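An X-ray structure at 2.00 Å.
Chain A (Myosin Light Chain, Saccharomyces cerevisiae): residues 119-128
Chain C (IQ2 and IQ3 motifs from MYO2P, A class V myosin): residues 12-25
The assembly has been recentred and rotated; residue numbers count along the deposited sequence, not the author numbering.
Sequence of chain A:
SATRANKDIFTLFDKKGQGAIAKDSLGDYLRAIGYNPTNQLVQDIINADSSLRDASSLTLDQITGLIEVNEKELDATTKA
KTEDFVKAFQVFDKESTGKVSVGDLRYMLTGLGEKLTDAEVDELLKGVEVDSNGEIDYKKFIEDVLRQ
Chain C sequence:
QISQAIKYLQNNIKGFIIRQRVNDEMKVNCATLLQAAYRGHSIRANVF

Chain A 119-128: AEVDELLKGV
Chain C 12-25: NIKGFIIRQRVNDE

Two helices of different polypeptides meet here: the last turns of a light-chain helix, which begins before Ala A119, and an IQ-motif helix running through Asn C12 to Glu C25 and beyond in both directions. Their axes approach to 9.5 Å, and their N-to-C directions make an angle of 63°, so the contact is a steep crossing. The register is set by Leu A124 opposite Ile C17, with CA to CA 5.8 Å, and Gly A127 near Gln C20, with CA to CA 7.6 Å. Backbone torsions are helical throughout chain C, near -63/-42. In chain A they are near -64/-42 from Ala A119 to Leu A124, then -59/-23 at Leu A125, -65/-29 at Lys A126, -106/11 at Gly A127 and extended, -110/145, at Val A128. Together the two stretches bury 566 Å².

The apolar centre is built around Leu A124 (chi1 t, chi2 p), a branched side chain that can meet several neighbours at once. Its CD2 lies 4.0 Å from Ile C13 CG2, its CD1 3.7 Å from Phe C16 CD2, and its CB 4.2 Å from Ile C17 CD1. The three partners, spaced along one side of the IQ helix, all direct CA-to-CB toward the light chain; Ile C13 and Ile C17 are both m,t, and Phe C16 has chi1 t with chi2 83°. The m,t form of Ile C17 carries its CD1 to within 3.2 Å of Glu A120 O, a carbonyl already accepting the helical bond from Leu A124 N.

Charge pairing flanks this centre. Glu A120 (m,t, chi3 -63°) starts sideways, but its end reaches the IQ helix, where Lys C14 NZ donates to Glu A120 OE2 at 2.9 Å in a salt bridge. Lys C14 likewise starts sideways, and its long, flexible chain (m, t, chi3 107°, chi4 p) brings the amine across. Glu A123 (t,t, chi3 -40°) points toward chain C and receives Arg C21 (t,t,m, chi4 166°) edge-on, near the guanidinium plane. Arg C21 NE donates to Glu A123 OE2 at 2.7 Å and Arg C21 NH2 to Glu A123 OE1 at 2.9 Å, a two-pronged fit that suits a planar guanidinium and a carboxylate. A longer salt bridge joins Lys A126 NZ (m,t,p,m) to Asp C24 OD2 at 3.9 Å.

Polar contacts complete the join around Gln C20. Gln C20, extended at t,t with chi3 -82°, uses its amide NE2 to donate to Glu A123 O at 2.9 Å. Its OE1 sits 3.1 Å from Gly A127 CA, a closeness that glycine permits: an ideal CB there would lie 1.9 Å from Gln C20 OE1, a clash, and 3.3 Å from Phe C16 CZ. Water 2 also links Gln C20 to Glu A123, accepting from Gln C20 NE2 at 2.7 Å and donating to Glu A123 OE2 at 3.0 Å.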

# COMPACT_ATOMS: atom_id res chain seq x y z
N ALA A 119 7.71 7.79 16.61
CA ALA A 119 7.19 6.87 15.59
C ALA A 119 7.26 7.52 14.22
O ALA A 119 7.58 6.86 13.22
CB ALA A 119 5.75 6.47 15.92
N GLU A 120 6.95 8.81 14.16
CA GLU A 120 6.99 9.53 12.88
C GLU A 120 8.43 9.60 12.38
O GLU A 120 8.70 9.42 11.19
CB GLU A 120 6.42 10.94 13.04
CG GLU A 120 4.90 10.99 13.14
CD GLU A 120 4.36 12.40 13.37
OE1 GLU A 120 4.68 12.99 14.43
OE2 GLU A 120 3.63 12.92 12.49
N VAL A 121 9.36 9.88 13.30
CA VAL A 121 10.76 9.97 12.93
C VAL A 121 11.26 8.60 12.47
O VAL A 121 11.99 8.50 11.49
CB VAL A 121 11.61 10.50 14.10
CG1 VAL A 121 13.10 10.33 13.79
CG2 VAL A 121 11.31 11.98 14.31
N ASP A 122 10.85 7.55 13.17
CA ASP A 122 11.29 6.22 12.77
C ASP A 122 10.75 5.84 11.39
O ASP A 122 11.46 5.23 10.58
CB ASP A 122 10.88 5.19 13.83
CG ASP A 122 11.68 5.34 15.12
OD1 ASP A 122 12.83 5.82 15.04
OD2 ASP A 122 11.18 4.98 16.20
N GLU A 123 9.50 6.20 11.11
CA GLU A 123 8.91 5.90 9.80
C GLU A 123 9.71 6.69 8.77
O GLU A 123 10.07 6.17 7.71
CB GLU A 123 7.43 6.30 9.76
CG GLU A 123 6.62 5.55 8.71
CD GLU A 123 5.12 5.75 8.87
OE1 GLU A 123 4.63 5.76 10.02
OE2 GLU A 123 4.42 5.87 7.84
N LEU A 124 10.00 7.95 9.09
CA LEU A 124 10.78 8.82 8.21
C LEU A 124 12.15 8.20 7.91
O LEU A 124 12.58 8.15 6.75
CB LEU A 124 11.01 10.18 8.88
CG LEU A 124 12.13 11.05 8.30
CD1 LEU A 124 11.74 11.55 6.91
CD2 LEU A 124 12.40 12.24 9.23
N LEU A 125 12.83 7.73 8.95
CA LEU A 125 14.16 7.15 8.78
C LEU A 125 14.21 5.95 7.82
O LEU A 125 15.26 5.64 7.26
CB LEU A 125 14.74 6.78 10.14
CG LEU A 125 15.05 7.99 11.03
CD1 LEU A 125 15.47 7.54 12.41
CD2 LEU A 125 16.15 8.83 10.39
N LYS A 126 13.07 5.27 7.62
CA LYS A 126 13.02 4.13 6.72
C LYS A 126 13.30 4.56 5.28
O LYS A 126 13.81 3.78 4.47
CB LYS A 126 11.64 3.46 6.79
CG LYS A 126 11.38 2.70 8.08
CD LYS A 126 9.89 2.55 8.38
CE LYS A 126 9.11 1.89 7.24
NZ LYS A 126 8.85 2.81 6.10
N GLY A 127 12.96 5.81 4.96
CA GLY A 127 13.18 6.31 3.61
C GLY A 127 14.34 7.28 3.50
O GLY A 127 14.51 7.94 2.48
N VAL A 128 15.13 7.36 4.57
CA VAL A 128 16.28 8.26 4.62
C VAL A 128 17.58 7.46 4.58
O VAL A 128 17.68 6.37 5.14
CB VAL A 128 16.26 9.11 5.91
CG1 VAL A 128 17.61 9.77 6.13
CG2 VAL A 128 15.17 10.14 5.83
N ASN C 12 6.71 19.36 5.84
CA ASN C 12 7.11 18.64 4.64
C ASN C 12 7.43 17.19 4.98
O ASN C 12 7.20 16.29 4.17
CB ASN C 12 8.31 19.35 3.99
CG ASN C 12 7.87 20.51 3.13
OD1 ASN C 12 7.46 20.33 1.98
ND2 ASN C 12 7.90 21.72 3.69
N ILE C 13 7.95 16.96 6.18
CA ILE C 13 8.27 15.61 6.62
C ILE C 13 6.98 14.80 6.79
O ILE C 13 6.92 13.63 6.41
CB ILE C 13 9.08 15.64 7.92
CG1 ILE C 13 10.54 15.96 7.58
CG2 ILE C 13 8.97 14.30 8.64
CD1 ILE C 13 11.44 16.20 8.78
N LYS C 14 5.94 15.42 7.34
CA LYS C 14 4.66 14.73 7.49
C LYS C 14 4.10 14.35 6.11
O LYS C 14 3.56 13.26 5.94
CB LYS C 14 3.66 15.62 8.23
CG LYS C 14 3.95 15.72 9.72
CD LYS C 14 3.18 16.87 10.35
CE LYS C 14 2.03 16.39 11.21
NZ LYS C 14 2.51 15.61 12.38
N GLY C 15 4.24 15.25 5.13
CA GLY C 15 3.76 14.94 3.79
C GLY C 15 4.56 13.78 3.23
O GLY C 15 4.01 12.86 2.62
N PHE C 16 5.88 13.82 3.43
CA PHE C 16 6.77 12.77 2.96
C PHE C 16 6.41 11.40 3.55
O PHE C 16 6.37 10.39 2.84
CB PHE C 16 8.21 13.11 3.32
CG PHE C 16 9.21 12.05 2.92
CD1 PHE C 16 9.71 11.99 1.62
CD2 PHE C 16 9.63 11.10 3.85
CE1 PHE C 16 10.62 10.99 1.25
CE2 PHE C 16 10.54 10.10 3.48
CZ PHE C 16 11.03 10.05 2.18
N ILE C 17 6.15 11.37 4.85
CA ILE C 17 5.81 10.13 5.55
C ILE C 17 4.53 9.50 5.03
O ILE C 17 4.48 8.30 4.78
CB ILE C 17 5.66 10.38 7.07
CG1 ILE C 17 7.03 10.71 7.67
CG2 ILE C 17 5.03 9.17 7.73
CD1 ILE C 17 6.97 11.10 9.14
N ILE C 18 3.49 10.31 4.87
CA ILE C 18 2.22 9.79 4.38
C ILE C 18 2.37 9.22 2.98
O ILE C 18 1.89 8.12 2.70
CB ILE C 18 1.12 10.87 4.38
CG1 ILE C 18 0.85 11.35 5.81
CG2 ILE C 18 -0.16 10.30 3.76
CD1 ILE C 18 0.44 10.23 6.79
N ARG C 19 3.03 9.97 2.11
CA ARG C 19 3.22 9.52 0.74
C ARG C 19 4.03 8.23 0.68
O ARG C 19 3.77 7.35 -0.15
CB ARG C 19 3.86 10.64 -0.08
CG ARG C 19 2.93 11.87 -0.23
CD ARG C 19 3.48 12.91 -1.21
NE ARG C 19 4.56 13.73 -0.66
CZ ARG C 19 4.38 14.84 0.05
NH1 ARG C 19 3.15 15.29 0.31
NH2 ARG C 19 5.43 15.53 0.48
N GLN C 20 5.02 8.11 1.57
CA GLN C 20 5.84 6.90 1.61
C GLN C 20 4.96 5.75 2.09
O GLN C 20 4.98 4.65 1.54
CB GLN C 20 7.01 7.11 2.58
CG GLN C 20 7.83 5.86 2.88
CD GLN C 20 9.04 6.16 3.75
OE1 GLN C 20 10.08 6.61 3.26
NE2 GLN C 20 8.89 5.94 5.05
N ARG C 21 4.16 6.03 3.12
CA ARG C 21 3.28 5.02 3.68
C ARG C 21 2.29 4.52 2.63
O ARG C 21 2.09 3.31 2.48
CB ARG C 21 2.52 5.61 4.87
CG ARG C 21 1.69 4.60 5.64
CD ARG C 21 0.90 5.30 6.74
NE ARG C 21 1.77 5.93 7.74
CZ ARG C 21 1.35 6.81 8.64
NH1 ARG C 21 0.07 7.17 8.67
NH2 ARG C 21 2.20 7.33 9.51
N VAL C 22 1.67 5.45 1.91
CA VAL C 22 0.72 5.11 0.87
C VAL C 22 1.37 4.30 -0.24
O VAL C 22 0.82 3.31 -0.70
CB VAL C 22 0.09 6.39 0.27
CG1 VAL C 22 -0.65 6.07 -1.01
CG2 VAL C 22 -0.86 7.01 1.28
N ASN C 23 2.56 4.72 -0.66
CA ASN C 23 3.31 4.04 -1.70
C ASN C 23 3.60 2.60 -1.27
O ASN C 23 3.46 1.65 -2.06
CB ASN C 23 4.61 4.81 -1.98
CG ASN C 23 5.35 4.29 -3.21
OD1 ASN C 23 6.44 3.72 -3.09
ND2 ASN C 23 4.77 4.49 -4.38
N ASP C 24 4.01 2.42 -0.02
CA ASP C 24 4.30 1.09 0.48
C ASP C 24 3.03 0.23 0.52
O ASP C 24 3.07 -0.96 0.18
CB ASP C 24 4.95 1.14 1.86
CG ASP C 24 6.41 1.56 1.79
OD1 ASP C 24 7.03 1.35 0.72
OD2 ASP C 24 6.94 2.07 2.80
N GLU C 25 1.91 0.82 0.92
CA GLU C 25 0.65 0.07 0.95
C GLU C 25 0.26 -0.36 -0.46
O GLU C 25 -0.24 -1.46 -0.67
CB GLU C 25 -0.48 0.91 1.55
CG GLU C 25 -0.40 1.08 3.05
CD GLU C 25 -1.53 1.95 3.59
OE1 GLU C 25 -2.69 1.74 3.18
OE2 GLU C 25 -1.25 2.84 4.43
O HOH W 1 2.53 10.29 10.71
O HOH W 2 6.31 5.21 5.66